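Local atomic coordinates of putative polysaccharide binding proteins (DUF1812) (Bacteroides thetaiotaomicron VPI-5482, PDB entry 3GF8), a protein that is of unknown function but belongs to the FimB/Mfa2 family of outer-membrane lipoproteins, and probably takes part in fimbrial assembly and perhaps polysaccharide binding. Residues 40-45 and 78-83; 108-113 and 191-196; 123-128 and 183-188; 173-178 and 224-229. All blocks are in the same frame, centred on the assembly; numbering follows the deposited sequence.

Contact 1: residues 40-45 and 78-83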
# COMPACT_ATOMS: atom_id res chain seq x y z
N GLU A 40 -9.83 -7.94 -10.11
CA GLU A 40 -9.70 -8.08 -11.53
C GLU A 40 -8.59 -9.09 -11.80
O GLU A 40 -7.41 -8.85 -11.51
CB GLU A 40 -9.43 -6.74 -12.17
CG GLU A 40 -9.35 -6.76 -13.73
CD GLU A 40 -9.35 -5.34 -14.34
OE1 GLU A 40 -8.32 -4.60 -14.23
OE2 GLU A 40 -10.39 -4.95 -14.89
N LEU A 41 -9.01 -10.24 -12.32
CA LEU A 41 -8.11 -11.38 -12.57
C LEU A 41 -7.53 -11.26 -13.98
O LEU A 41 -8.27 -11.05 -14.93
CB LEU A 41 -8.88 -12.71 -12.45
CG LEU A 41 -8.05 -14.01 -12.45
CD1 LEU A 41 -7.38 -14.22 -11.12
CD2 LEU A 41 -8.90 -15.22 -12.82
N TYR A 42 -6.22 -11.40 -14.09
CA TYR A 42 -5.55 -11.41 -15.38
C TYR A 42 -5.12 -12.86 -15.67
O TYR A 42 -4.53 -13.51 -14.81
CB TYR A 42 -4.34 -10.43 -15.31
CG TYR A 42 -4.79 -8.98 -15.33
CD1 TYR A 42 -5.34 -8.38 -14.21
CD2 TYR A 42 -4.72 -8.23 -16.51
CE1 TYR A 42 -5.81 -7.06 -14.25
CE2 TYR A 42 -5.15 -6.90 -16.55
CZ TYR A 42 -5.71 -6.33 -15.42
OH TYR A 42 -6.14 -5.02 -15.46
N VAL A 43 -5.41 -13.35 -16.88
CA VAL A 43 -5.10 -14.73 -17.27
C VAL A 43 -4.15 -14.75 -18.47
O VAL A 43 -4.39 -14.11 -19.49
CB VAL A 43 -6.35 -15.53 -17.60
CG1 VAL A 43 -5.98 -16.98 -18.03
CG2 VAL A 43 -7.28 -15.56 -16.40
N PHE A 44 -3.06 -15.47 -18.32
CA PHE A 44 -2.03 -15.60 -19.33
C PHE A 44 -1.87 -17.10 -19.62
O PHE A 44 -2.13 -17.93 -18.76
CB PHE A 44 -0.72 -15.01 -18.81
CG PHE A 44 -0.78 -13.53 -18.53
CD1 PHE A 44 -1.22 -13.07 -17.31
CD2 PHE A 44 -0.41 -12.61 -19.50
CE1 PHE A 44 -1.29 -11.69 -17.06
CE2 PHE A 44 -0.47 -11.25 -19.26
CZ PHE A 44 -0.91 -10.79 -18.04
N ASP A 45 -1.39 -17.43 -20.80
CA ASP A 45 -1.29 -18.84 -21.22
C ASP A 45 0.06 -19.47 -20.92
O ASP A 45 0.88 -18.88 -20.21
CB ASP A 45 -1.59 -18.94 -22.71
CG ASP A 45 -0.49 -18.33 -23.60
OD1 ASP A 45 0.68 -18.11 -23.18
OD2 ASP A 45 -0.85 -18.07 -24.74
N GLN A 78 -1.01 -18.81 -16.23
CA GLN A 78 -0.69 -18.06 -15.03
C GLN A 78 -1.78 -17.06 -14.74
O GLN A 78 -2.31 -16.45 -15.67
CB GLN A 78 0.63 -17.36 -15.16
CG GLN A 78 1.76 -18.32 -15.35
CD GLN A 78 3.09 -17.64 -15.34
OE1 GLN A 78 3.40 -16.86 -16.23
NE2 GLN A 78 3.90 -17.96 -14.33
N PHE A 79 -2.17 -16.94 -13.47
CA PHE A 79 -3.14 -15.94 -13.05
C PHE A 79 -2.45 -15.00 -12.10
O PHE A 79 -1.54 -15.39 -11.34
CB PHE A 79 -4.33 -16.51 -12.24
CG PHE A 79 -5.23 -17.52 -12.96
CD1 PHE A 79 -5.11 -17.82 -14.31
CD2 PHE A 79 -6.25 -18.16 -12.23
CE1 PHE A 79 -5.96 -18.78 -14.91
CE2 PHE A 79 -7.09 -19.09 -12.80
CZ PHE A 79 -6.96 -19.40 -14.16
N MSE A 80 -2.91 -13.75 -12.12
CA MSE A 80 -2.59 -12.78 -11.10
C MSE A 80 -3.78 -11.83 -11.03
O MSE A 80 -4.70 -11.97 -11.81
CB MSE A 80 -1.22 -12.08 -11.34
CG MSE A 80 -1.01 -11.35 -12.64
SE MSE A 80 -1.81 -9.61 -12.67
CE MSE A 80 -0.86 -8.71 -11.20
N ALA A 81 -3.78 -10.91 -10.07
CA ALA A 81 -4.88 -9.97 -9.99
C ALA A 81 -4.45 -8.62 -9.43
O ALA A 81 -3.41 -8.50 -8.81
CB ALA A 81 -6.01 -10.54 -9.18
N TRP A 82 -5.27 -7.59 -9.72
CA TRP A 82 -5.26 -6.33 -8.99
C TRP A 82 -6.66 -6.18 -8.42
O TRP A 82 -7.66 -6.45 -9.10
CB TRP A 82 -4.96 -5.15 -9.90
CG TRP A 82 -3.56 -5.02 -10.33
CD1 TRP A 82 -3.06 -5.21 -11.59
CD2 TRP A 82 -2.44 -4.63 -9.51
NE1 TRP A 82 -1.70 -4.98 -11.60
CE2 TRP A 82 -1.30 -4.62 -10.34
CE3 TRP A 82 -2.29 -4.29 -8.15
CZ2 TRP A 82 -0.03 -4.29 -9.86
CZ3 TRP A 82 -1.05 -3.96 -7.68
CH2 TRP A 82 0.07 -3.95 -8.53
N ALA A 83 -6.73 -5.80 -7.15
CA ALA A 83 -7.99 -5.70 -6.46
C ALA A 83 -8.10 -4.29 -5.90
O ALA A 83 -7.11 -3.69 -5.48
CB ALA A 83 -8.09 -6.77 -5.34
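Tyr42 N gives its proton to Met80 O at 2.8 Å, and the N-H points almost straight at the oxygen (172°). The same carbonyl oxygen, Met80 O, also meets CD1 of Leu41 at 3.6 Å. This is an antiparallel beta pairing between strands 38-44 and 75-83, in a protein of the transthyretin clan. The hydrogen-bonded pairs are Glu40 with Trp82, Tyr42 with Met80 and Phe44 with Gln78. Leu41 with Ala81 and Val43 with Phe79 are the non-hydrogen-bonded pairs. Tyr42, Phe44, Met80 and Trp82 share one face of the sheet. Residue 80 is a selenomethionine with two conformers. In the one described, CG lies between the backbone N and the carbonyl carbon (chi1 58°), and the chain bends again at chi2 and chi3. SE lies beside Tyr42, 4.8 Å from the ring centroid and 48° off the ring normal, an oblique Met-aromatic contact. In this conformer CE lies above one face of the Trp82 indole, offset toward the rim. Tyr42 CE1 comes to the edge of that indole, 4.2 Å from Trp82 CD1. The Tyr42 hydroxyl gives its proton to Glu40 OE1, its neighbour two residues back, from above the carboxylate plane. Glu40 OE2 forms a salt bridge with Lys53 on strand 50-57. A phenylalanine in place of Tyr42 would probably leave Glu40 OE1 without this donor and the carboxylate freer to turn. On the other face, Phe79 lies alongside Val43, with CE1 3.6 Å from Val43 CG1. Leu41 CD2 rests over one face of the Phe79 ring, 4.0 Å above its plane and offset toward the rim.

Contact 2: residues 108-113 and 191-196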
# COMPACT_ATOMS: atom_id res chain seq x y z
N LEU A 108 -0.08 5.08 -10.42
CA LEU A 108 -0.90 6.06 -9.70
C LEU A 108 -0.97 7.32 -10.56
O LEU A 108 0.05 7.80 -11.04
CB LEU A 108 -0.27 6.40 -8.34
CG LEU A 108 -0.91 7.46 -7.44
CD1 LEU A 108 -2.32 7.08 -7.02
CD2 LEU A 108 0.00 7.73 -6.18
N LYS A 109 -2.18 7.82 -10.80
CA LYS A 109 -2.37 9.01 -11.59
C LYS A 109 -1.83 10.22 -10.85
O LYS A 109 -2.01 10.34 -9.63
CB LYS A 109 -3.86 9.22 -11.88
CG LYS A 109 -4.46 8.14 -12.82
CD LYS A 109 -5.90 8.50 -13.14
CE LYS A 109 -6.66 7.44 -13.87
NZ LYS A 109 -8.13 7.66 -13.71
N ARG A 110 -1.15 11.09 -11.59
CA ARG A 110 -0.68 12.38 -11.07
C ARG A 110 -0.74 13.48 -12.13
O ARG A 110 -0.74 13.23 -13.32
CB ARG A 110 0.73 12.29 -10.49
CG ARG A 110 1.89 12.27 -11.53
CD ARG A 110 1.74 11.13 -12.55
NE ARG A 110 1.85 9.81 -11.92
CZ ARG A 110 2.98 9.10 -11.81
NH1 ARG A 110 4.13 9.59 -12.29
NH2 ARG A 110 2.98 7.90 -11.22
N GLU A 111 -0.79 14.70 -11.66
CA GLU A 111 -0.67 15.89 -12.48
C GLU A 111 0.79 16.27 -12.63
O GLU A 111 1.64 15.69 -11.96
CB GLU A 111 -1.33 17.02 -11.76
CG GLU A 111 -2.83 16.90 -11.57
CD GLU A 111 -3.38 18.19 -10.92
OE1 GLU A 111 -2.58 18.88 -10.20
OE2 GLU A 111 -4.59 18.50 -11.16
N ALA A 112 1.07 17.31 -13.44
CA ALA A 112 2.45 17.77 -13.68
C ALA A 112 3.17 18.07 -12.41
O ALA A 112 4.40 17.89 -12.35
CB ALA A 112 2.51 19.03 -14.59
N SER A 113 2.45 18.57 -11.41
CA SER A 113 3.10 18.91 -10.14
C SER A 113 3.64 17.72 -9.34
O SER A 113 4.36 17.90 -8.40
CB SER A 113 2.12 19.65 -9.24
OG SER A 113 1.22 18.74 -8.64
N ASP A 191 8.70 9.01 -11.71
CA ASP A 191 9.02 10.25 -11.02
C ASP A 191 8.85 10.08 -9.54
O ASP A 191 8.10 9.22 -9.11
CB ASP A 191 8.08 11.37 -11.47
CG ASP A 191 8.35 11.77 -12.90
OD1 ASP A 191 9.54 11.98 -13.21
OD2 ASP A 191 7.40 11.87 -13.70
N VAL A 192 9.56 10.92 -8.78
CA VAL A 192 9.32 11.07 -7.34
C VAL A 192 8.07 11.90 -7.08
O VAL A 192 7.93 13.02 -7.59
CB VAL A 192 10.54 11.72 -6.65
CG1 VAL A 192 10.28 11.96 -5.13
CG2 VAL A 192 11.77 10.85 -6.89
N LEU A 193 7.18 11.35 -6.26
CA LEU A 193 5.94 11.97 -5.90
C LEU A 193 6.02 12.53 -4.46
O LEU A 193 6.77 12.00 -3.62
CB LEU A 193 4.79 10.96 -6.02
CG LEU A 193 4.58 10.25 -7.36
CD1 LEU A 193 3.41 9.28 -7.25
CD2 LEU A 193 4.42 11.23 -8.57
N SER A 194 5.28 13.62 -4.24
CA SER A 194 5.06 14.26 -2.94
C SER A 194 3.64 13.95 -2.46
O SER A 194 2.66 14.48 -2.98
CB SER A 194 5.26 15.78 -3.06
OG SER A 194 5.10 16.46 -1.81
N PHE A 195 3.52 13.01 -1.52
CA PHE A 195 2.22 12.68 -0.96
C PHE A 195 1.99 13.63 0.18
O PHE A 195 2.85 13.77 1.05
CB PHE A 195 2.19 11.24 -0.45
CG PHE A 195 2.38 10.20 -1.53
CD1 PHE A 195 3.65 9.84 -1.95
CD2 PHE A 195 1.29 9.57 -2.12
CE1 PHE A 195 3.83 8.88 -2.93
CE2 PHE A 195 1.46 8.60 -3.11
CZ PHE A 195 2.73 8.25 -3.51
N ARG A 196 0.82 14.27 0.18
CA ARG A 196 0.51 15.29 1.17
C ARG A 196 -0.81 15.03 1.82
O ARG A 196 -1.57 14.27 1.29
CB ARG A 196 0.43 16.64 0.47
CG ARG A 196 1.75 16.97 -0.13
CD ARG A 196 1.81 18.33 -0.74
NE ARG A 196 3.14 18.47 -1.33
CZ ARG A 196 3.64 19.59 -1.81
NH1 ARG A 196 2.94 20.69 -1.75
NH2 ARG A 196 4.86 19.61 -2.34
O HOH W 1 4.78 11.64 -13.96
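Leu108 and Phe195 meet tip to tip, with Leu108 CD2 3.5 Å from Phe195 CE2. The same methyl also lies 3.9 Å from Leu193 CD1. Leu193 CD2 sits 4.0 Å above the plane of the Arg110 guanidinium, over its centre, and the two side chains cross at about a right angle. One face of the charged group is therefore covered by a hydrocarbon branch. Leu108 O and a water lie at the edge of the group, in its plane. NE and NH2 of Arg110 both grip Leu108 O side-on, at 2.8 Å from NE. This fixes the rotation of the group and folds the arginine back on its own segment. The chain bends at chi2 (-57°) and chi3 (-65°) on the way there. Segment 108-113 is a loop that leaves strand 105-108 and leads to strand 115-116, an outermost strand of a mixed five-stranded sheet. Strand 193-195 is next to it in that sheet, so the contact packs the connecting loop against the strand beside its destination. The water spans the remaining gap to Asp191. It accepts from Arg110 NH1 at 2.7 Å and donates to Asp191 OD2 at 2.6 Å. NH2 has a salt bridge to Asp190, so nearby negative charge on both aspartates would probably balance the arginine. Further out, Ile116 of strand 115-116 touches Leu108, Arg110 and Phe195. The Leu193 backbone is hydrogen-bonded to Glu176 on the other neighbouring strand, and Ser194 OG bonds to Glu173.

Contact 3: residues 123-128 and 183-188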
# COMPACT_ATOMS: atom_id res chain seq x y z
N LEU A 123 -5.69 -0.49 -2.60
CA LEU A 123 -5.19 -1.30 -3.68
C LEU A 123 -4.53 -2.58 -3.13
O LEU A 123 -3.68 -2.50 -2.23
CB LEU A 123 -4.16 -0.51 -4.48
CG LEU A 123 -3.60 -1.24 -5.69
CD1 LEU A 123 -4.71 -1.39 -6.74
CD2 LEU A 123 -2.40 -0.48 -6.24
N TRP A 124 -4.93 -3.74 -3.68
CA TRP A 124 -4.27 -5.02 -3.36
C TRP A 124 -3.69 -5.67 -4.61
O TRP A 124 -4.29 -5.61 -5.69
CB TRP A 124 -5.25 -6.04 -2.72
CG TRP A 124 -5.77 -5.71 -1.36
CD1 TRP A 124 -5.28 -6.15 -0.17
CD2 TRP A 124 -6.94 -4.93 -1.05
NE1 TRP A 124 -6.06 -5.68 0.87
CE2 TRP A 124 -7.08 -4.92 0.36
CE3 TRP A 124 -7.87 -4.23 -1.81
CZ2 TRP A 124 -8.10 -4.22 1.01
CZ3 TRP A 124 -8.90 -3.53 -1.16
CH2 TRP A 124 -9.00 -3.55 0.24
N TYR A 125 -2.53 -6.31 -4.43
CA TYR A 125 -1.84 -7.06 -5.48
C TYR A 125 -2.09 -8.54 -5.28
O TYR A 125 -2.00 -9.06 -4.16
CB TYR A 125 -0.35 -6.75 -5.44
CG TYR A 125 0.45 -7.66 -6.32
CD1 TYR A 125 0.48 -7.47 -7.70
CD2 TYR A 125 1.19 -8.71 -5.78
CE1 TYR A 125 1.21 -8.32 -8.52
CE2 TYR A 125 1.94 -9.56 -6.59
CZ TYR A 125 1.93 -9.37 -7.97
OH TYR A 125 2.65 -10.22 -8.77
N GLY A 126 -2.45 -9.23 -6.36
CA GLY A 126 -2.74 -10.65 -6.31
C GLY A 126 -1.57 -11.35 -6.92
O GLY A 126 -1.31 -11.17 -8.10
N GLU A 127 -0.88 -12.17 -6.12
CA GLU A 127 0.36 -12.79 -6.57
C GLU A 127 0.11 -13.80 -7.71
O GLU A 127 -1.01 -14.37 -7.84
CB GLU A 127 1.07 -13.49 -5.41
CG GLU A 127 1.11 -12.67 -4.12
CD GLU A 127 1.95 -13.32 -3.06
OE1 GLU A 127 3.18 -13.33 -3.23
OE2 GLU A 127 1.40 -13.81 -2.05
N VAL A 128 1.14 -13.97 -8.54
CA VAL A 128 1.08 -14.82 -9.73
C VAL A 128 1.04 -16.30 -9.32
O VAL A 128 1.82 -16.71 -8.49
CB VAL A 128 2.31 -14.61 -10.65
CG1 VAL A 128 2.34 -15.63 -11.81
CG2 VAL A 128 2.36 -13.22 -11.17
N HIS A 183 3.99 -6.12 -12.90
CA HIS A 183 3.14 -7.32 -12.74
C HIS A 183 3.55 -8.21 -11.56
O HIS A 183 2.76 -9.06 -11.11
CB HIS A 183 3.24 -8.18 -14.01
CG HIS A 183 4.56 -8.85 -14.15
ND1 HIS A 183 5.66 -8.21 -14.68
CD2 HIS A 183 4.98 -10.07 -13.75
CE1 HIS A 183 6.69 -9.04 -14.65
NE2 HIS A 183 6.30 -10.17 -14.08
N ASP A 184 4.80 -8.05 -11.12
CA ASP A 184 5.32 -8.75 -9.94
C ASP A 184 5.24 -7.92 -8.64
O ASP A 184 5.80 -8.31 -7.61
CB ASP A 184 6.79 -9.18 -10.20
CG ASP A 184 7.76 -8.00 -10.39
OD1 ASP A 184 7.36 -6.81 -10.42
OD2 ASP A 184 8.96 -8.26 -10.50
N ASN A 185 4.55 -6.78 -8.69
CA ASN A 185 4.38 -5.85 -7.56
C ASN A 185 5.65 -5.03 -7.25
O ASN A 185 5.72 -4.36 -6.23
CB ASN A 185 3.85 -6.57 -6.29
CG ASN A 185 3.00 -5.67 -5.38
OD1 ASN A 185 2.32 -4.75 -5.84
ND2 ASN A 185 3.04 -5.93 -4.08
N SER A 186 6.65 -5.05 -8.13
CA SER A 186 7.86 -4.30 -7.86
C SER A 186 7.73 -2.87 -8.34
O SER A 186 6.96 -2.55 -9.26
CB SER A 186 9.08 -4.96 -8.50
OG SER A 186 8.99 -4.92 -9.93
N LEU A 187 8.48 -1.99 -7.70
CA LEU A 187 8.48 -0.58 -8.07
C LEU A 187 9.26 -0.38 -9.37
O LEU A 187 10.45 -0.63 -9.44
CB LEU A 187 9.05 0.28 -6.96
CG LEU A 187 8.16 0.64 -5.76
CD1 LEU A 187 7.59 -0.55 -5.12
CD2 LEU A 187 9.03 1.40 -4.76
N LEU A 188 8.55 0.04 -10.41
CA LEU A 188 9.16 0.44 -11.67
C LEU A 188 9.74 1.84 -11.54
O LEU A 188 9.43 2.57 -10.59
CB LEU A 188 8.11 0.41 -12.79
CG LEU A 188 7.38 -0.93 -12.96
CD1 LEU A 188 6.36 -0.93 -14.12
CD2 LEU A 188 8.40 -2.07 -13.13
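A stack of the Asn185 amide on the Tyr125 ring joins strand 124-133 to the loop at 183-188. The ring and amide planes are only 2° apart, and the two side chains slide past each other in opposite directions. Asn185 CB lies over the ring centre, 3.4 Å from the centroid and 9° off the normal, a CH-pi contact. The amide carbon Asn185 CG then comes over the inner end of the ring, 3.4 Å from Tyr125 CG. The Tyr125 hydroxyl gives its proton to His183 O at 2.6 Å, with the oxygen at the ring edge and in its plane. Tyr125 CG is anti to the backbone N (chi1 170°), which places it against the Asn185 amide. The loop follows strand 180-182 and carries an Asx turn. Asp184 OD1 accepts from Ser186 N at 3.0 Å and also from the Ser186 hydroxyl. Asn185 is the middle residue of this turn. An alanine in place of Tyr125 would probably leave His183 O without its phenolic donor and Asn185 CB without an aromatic face to rest on. Trp82 of strand 75-83 packs edge-to-face with Tyr125 and also touches Asn185. Asn185 ND2 is hydrogen-bonded to Asp148 OD1 on strand 139-158, a bond that probably steadies the amide in its stacked orientation.

Contact 4: residues 173-178 and 224-229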
# COMPACT_ATOMS: atom_id res chain seq x y z
N GLU A 173 4.93 16.24 3.78
CA GLU A 173 5.11 15.39 2.64
C GLU A 173 5.72 14.03 2.98
O GLU A 173 6.62 13.92 3.82
CB GLU A 173 6.09 16.04 1.65
CG GLU A 173 5.80 17.45 1.23
CD GLU A 173 6.96 17.97 0.39
OE1 GLU A 173 7.02 17.65 -0.83
OE2 GLU A 173 7.82 18.66 0.97
N ILE A 174 5.25 13.01 2.27
CA ILE A 174 5.92 11.73 2.16
C ILE A 174 6.42 11.73 0.71
O ILE A 174 5.62 12.00 -0.20
CB ILE A 174 4.95 10.56 2.46
CG1 ILE A 174 4.54 10.59 3.95
CG2 ILE A 174 5.59 9.23 2.09
CD1 ILE A 174 3.63 9.47 4.42
N ILE A 175 7.72 11.49 0.51
CA ILE A 175 8.36 11.61 -0.80
C ILE A 175 8.92 10.26 -1.23
O ILE A 175 9.70 9.67 -0.55
CB ILE A 175 9.48 12.69 -0.79
CG1 ILE A 175 8.86 14.05 -0.42
CG2 ILE A 175 10.22 12.74 -2.17
CD1 ILE A 175 9.84 15.16 -0.00
N GLU A 176 8.44 9.76 -2.35
CA GLU A 176 8.91 8.49 -2.87
C GLU A 176 8.46 8.35 -4.31
O GLU A 176 7.48 8.97 -4.72
CB GLU A 176 8.35 7.35 -2.02
CG GLU A 176 8.98 6.00 -2.31
CD GLU A 176 10.49 6.05 -2.26
OE1 GLU A 176 11.05 6.07 -1.15
OE2 GLU A 176 11.09 6.11 -3.35
N SER A 177 9.18 7.54 -5.08
CA SER A 177 8.85 7.24 -6.46
C SER A 177 8.30 5.81 -6.53
O SER A 177 8.77 4.95 -7.28
CB SER A 177 10.09 7.43 -7.34
OG SER A 177 11.11 6.56 -6.91
N ASN A 178 7.30 5.57 -5.69
CA ASN A 178 6.66 4.28 -5.54
C ASN A 178 5.32 4.19 -6.25
O ASN A 178 4.54 3.33 -5.94
CB ASN A 178 6.49 3.92 -4.04
CG ASN A 178 5.69 4.94 -3.25
OD1 ASN A 178 5.40 6.04 -3.71
ND2 ASN A 178 5.34 4.58 -2.02
N ARG A 224 10.88 9.36 2.56
CA ARG A 224 11.09 10.47 3.46
C ARG A 224 9.82 11.07 4.00
O ARG A 224 8.87 11.22 3.24
CB ARG A 224 11.80 11.60 2.70
CG ARG A 224 13.25 11.29 2.36
CD ARG A 224 14.04 12.56 2.19
NE ARG A 224 13.77 13.17 0.91
CZ ARG A 224 13.81 14.47 0.63
NH1 ARG A 224 14.06 15.38 1.56
NH2 ARG A 224 13.55 14.86 -0.61
N LEU A 225 9.82 11.47 5.28
CA LEU A 225 8.80 12.36 5.82
C LEU A 225 9.48 13.71 5.98
O LEU A 225 10.49 13.82 6.68
CB LEU A 225 8.24 11.87 7.16
CG LEU A 225 7.33 12.83 7.94
CD1 LEU A 225 6.01 13.11 7.16
CD2 LEU A 225 7.02 12.32 9.36
N VAL A 226 8.93 14.73 5.33
CA VAL A 226 9.51 16.08 5.31
C VAL A 226 8.45 17.11 5.71
O VAL A 226 7.37 17.17 5.12
CB VAL A 226 10.02 16.46 3.90
CG1 VAL A 226 10.70 17.86 3.94
CG2 VAL A 226 10.96 15.39 3.35
N LEU A 227 8.79 17.90 6.71
CA LEU A 227 8.00 19.03 7.15
C LEU A 227 8.69 20.33 6.75
O LEU A 227 9.90 20.49 6.93
CB LEU A 227 7.80 18.99 8.67
CG LEU A 227 6.66 18.15 9.20
CD1 LEU A 227 6.73 16.65 8.78
CD2 LEU A 227 6.62 18.29 10.69
N THR A 228 7.91 21.28 6.24
CA THR A 228 8.43 22.54 5.75
C THR A 228 7.64 23.67 6.38
O THR A 228 6.41 23.63 6.45
CB THR A 228 8.35 22.64 4.22
OG1 THR A 228 9.04 21.52 3.65
CG2 THR A 228 9.01 23.95 3.71
N GLU A 229 8.35 24.66 6.89
CA GLU A 229 7.69 25.75 7.57
C GLU A 229 6.99 26.65 6.55
O GLU A 229 7.62 27.10 5.58
CB GLU A 229 8.70 26.55 8.35
CG GLU A 229 8.08 27.51 9.29
CD GLU A 229 9.12 28.31 10.01
OE1 GLU A 229 9.94 28.95 9.32
OE2 GLU A 229 9.12 28.28 11.25
O HOH W 2 7.28 19.43 3.54
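The guanidinium of Arg224 has Ile175 CD1 over one face, 3.8 Å above the plane and offset toward the rim. The two side chains lie side by side and point the same way, and Arg224 NH1 reaches on to a salt bridge with Asp238. The other flat group is the Glu173 carboxylate. Its OE2 lies 2.7 Å from a water that also meets Val226 O and Thr228 OG1. OE1 is hydrogen-bonded to Ser194 OG of strand 193-195. Glu173 CG is anti to the carbonyl carbon (chi1 -52°), beside the backbone N that pairs with Val226 O, the oxygen the water also meets. Ile175 CD1 touches a second neighbour, Val226 CG2, at 3.5 Å, on the same face of the sheet as Glu173. The backbones form an antiparallel pairing. Glu173 and Val226 exchange two bonds, each 2.9 Å from N to O. In the second hydrogen-bonded pair, Ile175 N donates to Arg224 O at 3.0 Å, while the return bond from Arg224 N to Ile175 O is weak. The non-hydrogen-bonded pair between them is Ile174 with Leu225. Their side chains point to the opposite face, where Ile174 CG1 comes 4.3 Å from Leu225 CD1. That face packs against strand 139-158: Ile174 touches Val152 and Phe154, and Leu225 also touches Phe154. Strand 170-176 is the middle strand of a mixed five-stranded sheet, with 193-195 on one side and 224-229 on the other, and 235-240 follows 224-229.

From the N terminus, contact 1 closes first. It pairs strands 38-44 and 75-83 and encloses strand 50-57. The next three contacts are intertwined. Segments 108-113, 123-128 and 173-178 come in turn before any partner arrives. Segment 183-188 then closes contact 3, and 191-196 closes contact 2, so contact 3 falls wholly within the span of contact 2. Contact 4 closes last, at 224-229, and crosses both. Contacts 1 and 3 adjoin through neighbouring strands 75-83 and 124-133. Contacts 2 and 4 share another sheet, through strands 193-195 and 170-176. The 183-196 region passes from contact 3 to contact 2 and links the two sheets.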